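Side-chain contact in 3-ketosteroid-delta4-5alpha-dehydrogenase (Rhodococcus jostii, PDB 4AT2), which probably catalyses the FAD-dependent introduction of the delta4 double bond into 5alpha-reduced 3-ketosteroids during steroid catabolism: residues A[389-394]-A[400-405]. Sequence-based numbering, arbitrary orientation. Where two conformers were deposited one is given.
Sequences EELESD and GALQST
Both oxygens of the Glu-392 carboxylate each accept two hydrogen bonds from residues 400-403, where helix 401-413 begins. Glu-392 OE1 takes the backbone N of Gly-400 at 2.9 Å and the side-chain NE2 of Gln-403, the two donors coming in from opposite faces of the carboxylate; the hydrogen bond from NE2 is nearly straight (171°) and reaches OE1 on the syn side, tilted out of the carboxylate plane. Glu-392 OE2 receives Leu-402 N at 2.8 Å on its anti lone pair, although that bond is bent to 132°, and Gln-403 N from above the carboxylate plane in a much straighter approach. An extended chain with CG anti to the backbone N carries the carboxylate across to the first amides of the next helix. The Glu-392 and Leu-402 side chains run past each other in opposite senses, Glu-392 CG 4.0 Å from Leu-402 CB.

This is a roughly antiparallel helical hairpin, the axes of the two segments 141° apart and only five residues between them. Its centre lies about 37 Å from the centre of the chain, and none of its residues belongs to the steroid pocket. Here a carboxylate from one helix meets the amides at the N-terminus of the next, where the helix dipole would probably favour its negative charge. Replacing Glu-392 by alanine would remove the carboxylate, which would probably leave the backbone amides of Gly-400, Leu-402 and Gln-403 without this acceptor and the Gln-403 amide less firmly oriented.

Gln-403 also lies against Glu-389, with Gln-403 CD 3.7 Å from Glu-389 CB and the carboxylate and amide planes nearly parallel. Two waters link these flat groups, bonding to NE2 and OE1 of Gln-403 but weakly to Glu-389. On the sheet-facing side, Leu-391 CD2 approaches Leu-402 CD2 at 4.3 Å, and both leucines rest on Ile-358 of strand 356-360.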
# COMPACT_ATOMS: atom_id res chain seq x y z
N GLU A 389 8.73 32.97 18.13
CA GLU A 389 8.32 32.54 19.46
C GLU A 389 6.80 32.72 19.65
O GLU A 389 6.13 31.81 20.13
CB GLU A 389 9.09 33.31 20.54
CG GLU A 389 8.66 32.96 21.96
CD GLU A 389 9.48 33.64 23.03
OE1 GLU A 389 10.32 34.51 22.72
OE2 GLU A 389 9.28 33.29 24.21
N GLU A 390 6.27 33.88 19.27
CA GLU A 390 4.83 34.10 19.38
C GLU A 390 4.03 33.23 18.41
O GLU A 390 3.00 32.68 18.79
CB GLU A 390 4.47 35.56 19.12
CG GLU A 390 4.89 36.51 20.22
CD GLU A 390 4.87 37.94 19.73
OE1 GLU A 390 5.82 38.33 19.02
OE2 GLU A 390 3.90 38.65 20.02
N LEU A 391 4.52 33.09 17.18
CA LEU A 391 3.81 32.28 16.19
C LEU A 391 3.69 30.84 16.69
O LEU A 391 2.65 30.20 16.56
CB LEU A 391 4.55 32.31 14.83
CG LEU A 391 3.82 31.65 13.66
CD1 LEU A 391 2.54 32.39 13.29
CD2 LEU A 391 4.75 31.60 12.46
N GLU A 392 4.79 30.35 17.27
CA GLU A 392 4.85 28.99 17.81
C GLU A 392 3.77 28.75 18.86
O GLU A 392 3.05 27.75 18.80
CB GLU A 392 6.24 28.76 18.41
CG GLU A 392 6.47 27.41 19.09
CD GLU A 392 7.86 27.38 19.68
OE1 GLU A 392 8.06 27.96 20.76
OE2 GLU A 392 8.76 26.80 19.03
N SER A 393 3.66 29.66 19.82
CA SER A 393 2.63 29.58 20.85
C SER A 393 1.23 29.66 20.23
O SER A 393 0.34 28.86 20.56
CB SER A 393 2.82 30.68 21.89
OG SER A 393 1.81 30.61 22.87
N ASP A 394 1.05 30.61 19.31
CA ASP A 394 -0.23 30.81 18.60
C ASP A 394 -0.71 29.51 17.95
O ASP A 394 -1.90 29.21 17.95
CB ASP A 394 -0.09 31.88 17.50
CG ASP A 394 0.14 33.29 18.05
OD1 ASP A 394 -0.07 33.55 19.26
OD2 ASP A 394 0.50 34.17 17.24
N GLY A 400 9.87 25.92 21.74
CA GLY A 400 11.12 25.56 21.08
C GLY A 400 10.99 24.73 19.81
O GLY A 400 11.91 24.70 19.01
N ALA A 401 9.86 24.03 19.63
CA ALA A 401 9.71 23.12 18.48
C ALA A 401 9.84 23.83 17.14
O ALA A 401 10.57 23.37 16.24
CB ALA A 401 8.39 22.35 18.55
N LEU A 402 9.16 24.96 17.00
CA LEU A 402 9.24 25.74 15.77
C LEU A 402 10.44 26.70 15.81
O LEU A 402 11.13 26.88 14.79
CB LEU A 402 7.94 26.51 15.50
CG LEU A 402 7.93 27.39 14.23
CD1 LEU A 402 8.00 26.56 12.95
CD2 LEU A 402 6.68 28.26 14.25
N GLN A 403 10.69 27.30 16.97
CA GLN A 403 11.81 28.23 17.10
C GLN A 403 13.12 27.58 16.67
O GLN A 403 13.92 28.19 15.96
CB GLN A 403 11.95 28.75 18.53
CG GLN A 403 10.79 29.63 18.99
CD GLN A 403 11.06 30.17 20.38
OE1 GLN A 403 11.96 31.01 20.57
NE2 GLN A 403 10.31 29.69 21.35
N SER A 404 13.34 26.36 17.12
CA SER A 404 14.59 25.67 16.80
C SER A 404 14.67 25.33 15.32
O SER A 404 15.73 25.49 14.72
CB SER A 404 14.79 24.42 17.66
OG SER A 404 13.76 23.47 17.44
N THR A 405 13.57 24.87 14.73
CA THR A 405 13.52 24.60 13.29
C THR A 405 13.95 25.83 12.50
O THR A 405 14.76 25.74 11.58
CB THR A 405 12.11 24.15 12.88
OG1 THR A 405 11.91 22.83 13.39
CG2 THR A 405 11.90 24.15 11.35
O HOH W 1 10.30 30.15 24.20
O HOH W 2 13.09 32.52 22.60